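Local coordinates for protein phosphonomutase (Burkholderia cenocepacia J2315, PDB 4MG4) that is a phosphonomutase-type protein that folds as a closed eight-stranded parallel TIM barrel and pairs with a second copy of itself, at residues A[48-54]-A[87-92]; A[55-60]-A[243-247]; A[26-32]-A[236-242]; A[160-164]-A[176-180]. All coordinates share one frame; numbering follows the deposited sequence.

Contact 1 of 4, residues A[48-54]-A[87-92]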
# COMPACT_ATOMS: atom_id res chain seq x y z
N VAL A 48 -8.29 13.03 -12.90
CA VAL A 48 -9.56 12.88 -13.63
C VAL A 48 -9.95 11.42 -13.90
O VAL A 48 -11.09 11.11 -14.25
CB VAL A 48 -9.53 13.70 -14.94
CG1 VAL A 48 -9.43 15.18 -14.59
CG2 VAL A 48 -8.36 13.31 -15.81
N ALA A 49 -8.99 10.54 -13.71
CA ALA A 49 -9.20 9.11 -13.80
C ALA A 49 -8.07 8.46 -13.03
O ALA A 49 -7.05 9.11 -12.78
CB ALA A 49 -9.15 8.69 -15.24
N LEU A 50 -8.23 7.18 -12.69
CA LEU A 50 -7.19 6.37 -12.05
C LEU A 50 -6.80 5.16 -12.91
O LEU A 50 -7.65 4.58 -13.62
CB LEU A 50 -7.68 5.81 -10.72
CG LEU A 50 -8.16 6.92 -9.73
CD1 LEU A 50 -8.71 6.20 -8.52
CD2 LEU A 50 -7.11 7.96 -9.38
N ALA A 51 -5.53 4.76 -12.77
CA ALA A 51 -5.06 3.55 -13.37
C ALA A 51 -4.45 2.68 -12.29
O ALA A 51 -3.88 3.20 -11.32
CB ALA A 51 -4.00 3.84 -14.41
N THR A 52 -4.50 1.36 -12.44
CA THR A 52 -3.62 0.54 -11.67
C THR A 52 -2.40 0.23 -12.50
O THR A 52 -2.46 0.19 -13.77
CB THR A 52 -4.29 -0.72 -11.20
OG1 THR A 52 -4.47 -1.60 -12.33
CG2 THR A 52 -5.65 -0.42 -10.61
N GLY A 53 -1.30 -0.07 -11.82
CA GLY A 53 -0.12 -0.53 -12.50
C GLY A 53 0.23 -1.89 -11.91
O GLY A 53 0.30 -2.05 -10.69
N SER A 54 0.56 -2.83 -12.75
CA SER A 54 0.81 -4.18 -12.29
C SER A 54 2.04 -4.22 -11.40
O SER A 54 2.03 -4.96 -10.39
CB SER A 54 0.91 -5.18 -13.42
OG SER A 54 2.11 -5.07 -14.17
N LEU A 87 -14.17 8.12 -9.59
CA LEU A 87 -13.47 8.27 -10.87
C LEU A 87 -13.50 7.01 -11.71
O LEU A 87 -13.58 5.87 -11.19
CB LEU A 87 -12.02 8.69 -10.69
CG LEU A 87 -11.72 10.04 -9.95
CD1 LEU A 87 -10.24 10.27 -9.81
CD2 LEU A 87 -12.36 11.18 -10.77
N PRO A 88 -13.44 7.16 -13.03
CA PRO A 88 -13.19 6.00 -13.88
C PRO A 88 -11.84 5.36 -13.58
O PRO A 88 -10.86 6.09 -13.41
CB PRO A 88 -13.17 6.58 -15.31
CG PRO A 88 -13.69 7.97 -15.17
CD PRO A 88 -13.37 8.41 -13.80
N VAL A 89 -11.82 4.02 -13.55
CA VAL A 89 -10.61 3.26 -13.20
C VAL A 89 -10.29 2.33 -14.36
O VAL A 89 -11.17 1.53 -14.76
CB VAL A 89 -10.78 2.42 -11.91
CG1 VAL A 89 -9.54 1.56 -11.66
CG2 VAL A 89 -11.07 3.34 -10.74
N THR A 90 -9.04 2.37 -14.82
CA THR A 90 -8.53 1.41 -15.80
C THR A 90 -7.54 0.50 -15.12
O THR A 90 -6.80 0.95 -14.20
CB THR A 90 -7.92 2.14 -17.01
OG1 THR A 90 -7.58 1.18 -18.03
CG2 THR A 90 -6.78 3.05 -16.64
N VAL A 91 -7.49 -0.76 -15.58
CA VAL A 91 -6.67 -1.76 -14.91
C VAL A 91 -5.60 -2.33 -15.83
O VAL A 91 -5.88 -2.76 -16.95
CB VAL A 91 -7.54 -2.88 -14.30
CG1 VAL A 91 -8.35 -3.63 -15.34
CG2 VAL A 91 -6.67 -3.91 -13.59
N ASP A 92 -4.38 -2.44 -15.31
CA ASP A 92 -3.30 -3.12 -16.01
C ASP A 92 -3.47 -4.61 -15.87
O ASP A 92 -3.31 -5.17 -14.77
CB ASP A 92 -1.96 -2.66 -15.47
CG ASP A 92 -0.76 -3.28 -16.17
OD1 ASP A 92 -0.90 -4.05 -17.13
OD2 ASP A 92 0.38 -2.90 -15.71
O HOH W 1 -2.95 -3.85 -12.07
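S54 and D92 meet where helix 54-60 begins and strand 89-92 ends. D92 OD2 accepts the backbone N of S54 at 3.0 Å. That donor stands above the carboxylate plane, 37° out of it. S54 OG lies 3.2 Å from the same oxygen, at most a weak bond. D92 turns CG opposite its backbone N (chi1 -178°), which carries the carboxylate to the helix start. Just before it, T52 OG1 accepts the backbone N of D92 at 3.1 Å, and a water joins this hydroxyl to D92 O. Further back the strands form a parallel ladder. Its bonds are L50 N to P88 O, T90 N to L50 O and T52 N to T90 O, each 2.9 Å. A51 CB rests on T90 CG2 at 3.7 Å on one face of the sheet. L50 points to the other face with V89; its side chain crosses that of L87 at about a right angle, L50 CD2 3.9 Å from L87 CD1. In the second shell, E94 N bonds D92 OD1 and L78 packs on V89. Pairing thus passes from carbonyls to side-chain oxygens: T52 extends it by its hydroxyl, and D92 ties its strand end to helix 54-60.

Contact 2 of 4, residues A[55-60]-A[243-247]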
# COMPACT_ATOMS: atom_id res chain seq x y z
N TRP A 55 3.07 -3.46 -11.75
CA TRP A 55 4.32 -3.51 -10.97
C TRP A 55 4.09 -3.01 -9.54
O TRP A 55 4.49 -3.69 -8.57
CB TRP A 55 5.41 -2.66 -11.64
CG TRP A 55 6.77 -2.95 -11.13
CD1 TRP A 55 7.68 -3.83 -11.66
CD2 TRP A 55 7.39 -2.41 -9.95
NE1 TRP A 55 8.83 -3.86 -10.89
CE2 TRP A 55 8.67 -2.99 -9.84
CE3 TRP A 55 6.99 -1.49 -9.00
CZ2 TRP A 55 9.55 -2.66 -8.82
CZ3 TRP A 55 7.86 -1.17 -7.98
CH2 TRP A 55 9.12 -1.76 -7.90
N SER A 56 3.46 -1.85 -9.44
CA SER A 56 3.09 -1.23 -8.15
C SER A 56 2.20 -2.10 -7.28
O SER A 56 2.41 -2.24 -6.06
CB SER A 56 2.35 0.12 -8.42
OG SER A 56 3.22 1.08 -9.00
N VAL A 57 1.15 -2.67 -7.86
CA VAL A 57 0.27 -3.57 -7.14
C VAL A 57 1.01 -4.80 -6.64
O VAL A 57 0.83 -5.22 -5.50
CB VAL A 57 -0.96 -4.00 -7.94
CG1 VAL A 57 -1.72 -5.08 -7.21
CG2 VAL A 57 -1.87 -2.80 -8.19
N ALA A 58 1.86 -5.39 -7.49
CA ALA A 58 2.63 -6.55 -7.07
C ALA A 58 3.59 -6.20 -5.95
O ALA A 58 3.65 -6.90 -4.94
CB ALA A 58 3.40 -7.12 -8.23
N ALA A 59 4.31 -5.11 -6.09
CA ALA A 59 5.25 -4.68 -5.05
C ALA A 59 4.58 -4.43 -3.70
O ALA A 59 5.02 -4.94 -2.67
CB ALA A 59 5.99 -3.44 -5.51
N ALA A 60 3.46 -3.72 -3.74
CA ALA A 60 2.69 -3.40 -2.53
C ALA A 60 2.24 -4.68 -1.79
O ALA A 60 2.23 -4.74 -0.55
CB ALA A 60 1.51 -2.52 -2.88
N PRO A 243 5.69 2.78 -12.48
CA PRO A 243 5.65 2.72 -11.00
C PRO A 243 6.26 3.93 -10.31
O PRO A 243 6.48 3.90 -9.09
CB PRO A 243 6.48 1.48 -10.69
CG PRO A 243 7.46 1.42 -11.77
CD PRO A 243 6.76 1.94 -13.04
N TYR A 244 6.53 5.02 -11.03
CA TYR A 244 7.08 6.23 -10.40
C TYR A 244 6.35 6.75 -9.15
O TYR A 244 7.03 7.02 -8.13
CB TYR A 244 7.16 7.32 -11.47
CG TYR A 244 7.66 8.66 -10.96
CD1 TYR A 244 9.00 8.88 -10.80
CD2 TYR A 244 6.79 9.70 -10.75
CE1 TYR A 244 9.49 10.10 -10.36
CE2 TYR A 244 7.27 10.94 -10.31
CZ TYR A 244 8.61 11.12 -10.13
OH TYR A 244 9.09 12.36 -9.73
N PRO A 245 5.00 6.85 -9.16
CA PRO A 245 4.33 7.32 -7.98
C PRO A 245 4.64 6.44 -6.73
O PRO A 245 4.99 6.96 -5.65
CB PRO A 245 2.85 7.28 -8.36
CG PRO A 245 2.85 7.47 -9.85
CD PRO A 245 4.05 6.71 -10.31
N TYR A 246 4.48 5.13 -6.92
CA TYR A 246 4.74 4.20 -5.81
C TYR A 246 6.17 4.33 -5.29
O TYR A 246 6.39 4.40 -4.04
CB TYR A 246 4.49 2.78 -6.28
CG TYR A 246 4.79 1.71 -5.24
CD1 TYR A 246 3.87 1.40 -4.24
CD2 TYR A 246 5.99 1.02 -5.28
CE1 TYR A 246 4.16 0.43 -3.29
CE2 TYR A 246 6.29 0.07 -4.31
CZ TYR A 246 5.35 -0.24 -3.33
OH TYR A 246 5.63 -1.24 -2.38
N LEU A 247 7.12 4.38 -6.23
CA LEU A 247 8.54 4.51 -5.89
C LEU A 247 8.89 5.80 -5.20
O LEU A 247 9.73 5.78 -4.26
CB LEU A 247 9.43 4.31 -7.12
CG LEU A 247 9.33 2.90 -7.70
CD1 LEU A 247 10.12 2.81 -8.99
CD2 LEU A 247 9.78 1.83 -6.70
O HOH W 2 2.67 3.84 -8.91
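The indole of W55 has P243 CG over one face, 3.9 Å above the plane and offset toward the rim. At its edge, in plane, lies Y246 CD2, 3.9 Å from W55 CZ3. P243 CB comes closest, 3.5 Å from W55 CE3, on an oblique line. L247 CD2 also touches CZ3 and CH2. The phenol of Y246 has S56 O over one face, again toward the rim. A59 CB meets its ring obliquely, 3.7 Å from Y246 CE2, and A60 CB sits 4.0 Å from Y246 CE1. CG of Y246 is anti to its backbone N (chi1 177°), and the ring reaches across to helix 54-60. There it is a knob in the hole formed by W55, S56, A59 and A60. S56 OG packs on Y246 CB at 3.4 Å. A water links that hydroxyl to the backbone N of Y246. W34 meets the Y246 ring edge-to-face. The second subunit lies near, its D35 against A60 and its G37 against Y246. This one knob joins helix 54-60 of the TIM barrel to the start of helix 244-259, which follows the last barrel strand and reaches toward the second subunit, probably as in the helix exchange of this family.

Contact 3 of 4, residues A[26-32]-A[236-242]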
# COMPACT_ATOMS: atom_id res chain seq x y z
N GLN A 26 -3.97 17.07 -26.04
CA GLN A 26 -4.47 17.47 -24.73
C GLN A 26 -4.56 16.18 -23.90
O GLN A 26 -5.66 15.76 -23.54
CB GLN A 26 -5.85 18.09 -24.94
CG GLN A 26 -6.55 18.66 -23.73
CD GLN A 26 -7.82 19.41 -24.16
OE1 GLN A 26 -7.78 20.25 -25.09
NE2 GLN A 26 -8.96 19.07 -23.55
N PRO A 27 -3.40 15.59 -23.61
CA PRO A 27 -3.42 14.16 -23.20
C PRO A 27 -3.92 13.93 -21.78
O PRO A 27 -3.70 14.75 -20.86
CB PRO A 27 -1.93 13.75 -23.25
CG PRO A 27 -1.15 15.02 -23.26
CD PRO A 27 -2.03 16.02 -23.95
N LEU A 28 -4.54 12.78 -21.62
CA LEU A 28 -4.85 12.26 -20.35
C LEU A 28 -3.58 11.85 -19.63
O LEU A 28 -2.86 10.97 -20.08
CB LEU A 28 -5.73 11.03 -20.58
CG LEU A 28 -6.10 10.23 -19.32
CD1 LEU A 28 -6.81 11.14 -18.32
CD2 LEU A 28 -6.97 9.05 -19.64
N ALA A 29 -3.37 12.38 -18.43
CA ALA A 29 -2.23 11.98 -17.62
C ALA A 29 -2.72 11.10 -16.46
O ALA A 29 -3.63 11.48 -15.69
CB ALA A 29 -1.52 13.19 -17.09
N LEU A 30 -2.12 9.94 -16.34
CA LEU A 30 -2.54 8.93 -15.34
C LEU A 30 -1.41 8.62 -14.42
O LEU A 30 -0.28 8.46 -14.86
CB LEU A 30 -2.98 7.58 -15.99
CG LEU A 30 -4.27 7.69 -16.80
CD1 LEU A 30 -4.56 6.37 -17.52
CD2 LEU A 30 -5.43 8.14 -15.93
N PHE A 31 -1.74 8.44 -13.13
CA PHE A 31 -0.80 7.99 -12.11
C PHE A 31 -1.36 6.67 -11.59
O PHE A 31 -2.61 6.50 -11.42
CB PHE A 31 -0.69 9.03 -10.98
CG PHE A 31 -0.29 10.35 -11.48
CD1 PHE A 31 1.02 10.61 -11.70
CD2 PHE A 31 -1.25 11.25 -11.90
CE1 PHE A 31 1.43 11.81 -12.21
CE2 PHE A 31 -0.86 12.46 -12.43
CZ PHE A 31 0.47 12.72 -12.61
N ASN A 32 -0.46 5.68 -11.51
CA ASN A 32 -0.86 4.35 -11.14
C ASN A 32 -0.98 4.25 -9.61
O ASN A 32 -0.05 4.63 -8.91
CB ASN A 32 0.15 3.31 -11.60
CG ASN A 32 0.16 3.12 -13.08
OD1 ASN A 32 -0.81 3.50 -13.76
ND2 ASN A 32 1.26 2.59 -13.60
N VAL A 236 0.48 13.32 -28.68
CA VAL A 236 0.15 12.20 -27.79
C VAL A 236 -1.20 12.45 -27.13
O VAL A 236 -1.54 13.60 -26.89
CB VAL A 236 1.28 12.07 -26.77
CG1 VAL A 236 0.98 11.28 -25.58
CG2 VAL A 236 2.55 11.59 -27.50
N ALA A 237 -1.97 11.38 -26.92
CA ALA A 237 -3.27 11.43 -26.31
C ALA A 237 -3.34 11.00 -24.84
O ALA A 237 -4.33 11.26 -24.14
CB ALA A 237 -4.23 10.58 -27.15
N ARG A 238 -2.31 10.30 -24.38
CA ARG A 238 -2.33 9.72 -23.05
C ARG A 238 -0.88 9.57 -22.55
O ARG A 238 0.01 9.13 -23.31
CB ARG A 238 -3.04 8.39 -23.11
CG ARG A 238 -3.05 7.58 -21.80
CD ARG A 238 -4.04 6.41 -21.96
NE ARG A 238 -3.95 5.42 -20.91
CZ ARG A 238 -4.81 4.40 -20.78
NH1 ARG A 238 -5.86 4.27 -21.58
NH2 ARG A 238 -4.56 3.46 -19.85
N ILE A 239 -0.64 9.90 -21.28
CA ILE A 239 0.68 9.86 -20.69
C ILE A 239 0.64 9.01 -19.40
O ILE A 239 -0.20 9.25 -18.53
CB ILE A 239 1.21 11.27 -20.38
CG1 ILE A 239 1.44 12.00 -21.71
CG2 ILE A 239 2.48 11.18 -19.57
CD1 ILE A 239 1.71 13.46 -21.58
N SER A 240 1.54 8.04 -19.33
CA SER A 240 1.75 7.10 -18.24
C SER A 240 3.05 7.35 -17.55
O SER A 240 3.97 7.95 -18.14
CB SER A 240 1.85 5.62 -18.87
OG SER A 240 0.69 5.35 -19.37
N HIS A 241 3.11 6.91 -16.29
CA HIS A 241 4.34 7.09 -15.49
C HIS A 241 4.87 5.79 -14.86
O HIS A 241 5.86 5.80 -14.06
CB HIS A 241 4.08 8.16 -14.39
CG HIS A 241 3.70 9.50 -14.93
ND1 HIS A 241 2.39 9.89 -15.14
CD2 HIS A 241 4.46 10.54 -15.36
CE1 HIS A 241 2.36 11.11 -15.65
NE2 HIS A 241 3.60 11.54 -15.78
N GLY A 242 4.27 4.65 -15.20
CA GLY A 242 4.68 3.37 -14.60
C GLY A 242 4.70 3.44 -13.10
O GLY A 242 3.83 4.05 -12.48
O HOH W 3 0.76 6.10 -15.18
O HOH W 4 2.01 5.99 -12.74
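The first and last strands of the TIM barrel join here and close its parallel sheet. L28 pairs with R238 and A29 with I239. L28 N donates to A237 O at 3.0 Å, I239 N to L28 O at 2.7 Å, and L30 N to I239 O at 3.0 Å. Beyond I239 the chains part and a side chain takes over. H241 ND1 donates to L30 O at 3.0 Å, nearly straight at 166°. The oxygen lies in the imidazole plane, while the ring nitrogen stands above the carbonyl plane. F31 CE1 sits over one face of the H241 ring, toward its rim. The two planes are 4° apart but slid, with little overlap. P27 CG lies beside I239 CD1 at 3.7 Å, and L231 of helix 228-234 also packs on I239. R238 sends CG away from its backbone N (chi1 176°) and, extended to NE, points to the other face of the sheet. There L30 CD1 meets R238 NE at 3.6 Å. H22 holds NH1 of this arginine. One water takes the backbone N-H of H241 and donates to L30 O. A second takes the backbone N-H of N32 and donates to G242 O at 2.7 Å.

Contact 4 of 4, residues A[160-164]-A[176-180]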
# COMPACT_ATOMS: atom_id res chain seq x y z
N ARG A 160 -1.00 -2.48 -25.39
CA ARG A 160 0.39 -2.20 -25.16
C ARG A 160 1.24 -3.07 -26.07
O ARG A 160 1.03 -4.28 -26.16
CB ARG A 160 0.73 -2.56 -23.72
CG ARG A 160 2.20 -2.42 -23.44
CD ARG A 160 2.52 -2.55 -21.96
NE ARG A 160 3.94 -2.75 -21.78
CZ ARG A 160 4.62 -2.48 -20.64
NH1 ARG A 160 3.99 -1.96 -19.59
NH2 ARG A 160 5.93 -2.71 -20.59
N THR A 161 2.14 -2.45 -26.78
CA THR A 161 3.12 -3.19 -27.58
C THR A 161 4.50 -2.98 -27.01
O THR A 161 4.85 -1.85 -26.64
CB THR A 161 3.10 -2.87 -29.10
OG1 THR A 161 4.01 -3.74 -29.75
CG2 THR A 161 3.43 -1.44 -29.43
N ASP A 162 5.25 -4.07 -26.88
CA ASP A 162 6.59 -4.00 -26.32
C ASP A 162 7.72 -3.88 -27.34
O ASP A 162 8.87 -4.06 -26.96
CB ASP A 162 6.79 -5.17 -25.39
CG ASP A 162 6.07 -5.00 -24.07
OD1 ASP A 162 5.71 -3.88 -23.67
OD2 ASP A 162 5.89 -6.02 -23.39
N VAL A 163 7.42 -3.53 -28.59
CA VAL A 163 8.46 -3.42 -29.63
C VAL A 163 9.61 -2.57 -29.16
O VAL A 163 10.79 -2.97 -29.32
CB VAL A 163 7.89 -2.88 -30.96
CG1 VAL A 163 9.01 -2.57 -31.98
CG2 VAL A 163 6.94 -3.90 -31.55
N PHE A 164 9.31 -1.38 -28.65
CA PHE A 164 10.39 -0.45 -28.26
C PHE A 164 10.90 -0.80 -26.87
O PHE A 164 12.08 -0.64 -26.59
CB PHE A 164 9.93 1.02 -28.32
CG PHE A 164 9.96 1.61 -29.70
CD1 PHE A 164 11.12 2.10 -30.25
CD2 PHE A 164 8.86 1.67 -30.44
CE1 PHE A 164 11.12 2.64 -31.53
CE2 PHE A 164 8.82 2.25 -31.71
CZ PHE A 164 9.98 2.72 -32.26
N LEU A 176 11.86 -0.17 -36.33
CA LEU A 176 11.07 -0.47 -35.13
C LEU A 176 9.77 0.30 -35.10
O LEU A 176 8.72 -0.25 -34.73
CB LEU A 176 11.84 -0.21 -33.83
CG LEU A 176 12.91 -1.20 -33.44
CD1 LEU A 176 13.28 -0.95 -31.99
CD2 LEU A 176 12.48 -2.62 -33.58
N LEU A 177 9.79 1.53 -35.60
CA LEU A 177 8.54 2.30 -35.69
C LEU A 177 7.58 1.62 -36.68
O LEU A 177 6.39 1.49 -36.46
CB LEU A 177 8.84 3.75 -36.15
CG LEU A 177 7.60 4.54 -36.60
CD1 LEU A 177 6.75 4.79 -35.40
CD2 LEU A 177 8.03 5.85 -37.27
N ASP A 178 8.12 1.14 -37.81
CA ASP A 178 7.27 0.48 -38.78
C ASP A 178 6.67 -0.80 -38.20
O ASP A 178 5.49 -1.10 -38.48
CB ASP A 178 8.06 0.18 -40.06
CG ASP A 178 8.36 1.44 -40.84
OD1 ASP A 178 7.69 2.48 -40.65
OD2 ASP A 178 9.31 1.35 -41.68
N ALA A 179 7.44 -1.54 -37.42
CA ALA A 179 6.92 -2.77 -36.79
C ALA A 179 5.83 -2.42 -35.79
O ALA A 179 4.84 -3.15 -35.65
CB ALA A 179 8.01 -3.51 -36.09
N THR A 180 6.07 -1.33 -35.06
CA THR A 180 5.10 -0.83 -34.09
C THR A 180 3.78 -0.46 -34.79
O THR A 180 2.68 -0.87 -34.33
CB THR A 180 5.68 0.34 -33.27
OG1 THR A 180 6.80 -0.16 -32.56
CG2 THR A 180 4.64 0.93 -32.31
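V163 is the bump that fits helix 174-190. Its CG1, swung opposite the backbone N (chi1 171°), enters a hollow between L176, A179 and T180. L176 CD2 is 3.8 Å from V163 CG1, A179 CB is 4.3 Å away, and T180 OG1 comes to 3.3 Å. F164 fills the neighbouring groove. Its ring slides past L176 in the opposite direction, and L176 CB makes an off-centre CH-pi contact, 4.2 Å from the centroid of the F164 ring. F164 CZ reaches the backbone of L177, 3.6 Å from its N. F164 CE2 comes to 3.3 Å from T180 OG1. That hydroxyl is turned back to its own helix and donates to L176 O at 2.9 Å. T180 N bonds the same carbonyl oxygen from the opposite face of its plane. The hydroxyl can therefore lie among carbon groups with its hydrogen bond made. The methyl CG2 of T180 meets T161 CG2 at 3.9 Å. T161 itself is tied by OG1 to D123. This loop leaves strand 156-160 and folds onto the helix that follows. F164 also touches L205 and L177 touches A208 and L209, so F164 lies between helix 174-190 and helix 203-212.

Overall arrangement
Contacts 1 and 3 belong to one sheet, with centres about 11 Å apart. Strands 28-33 and 50-52 are neighbours, and A51 CB touches N32 OD1 at 3.3 Å. Contact 2 lies on the helices that directly follow strands 50-52 and 238-240. Its centre is about 13 Å from that of contact 1 and about 16 Å from that of contact 3; contacts 2 and 3 touch where P245 packs on F31 and N32. Contact 4 lies apart, its centre about 18 Å from that of contact 3 and about 23 Å from that of contact 1. TIM barrels carry their active site at the C-terminal strand ends. The later ends of contacts 1 and 3 and the start of contact 4 probably border that region.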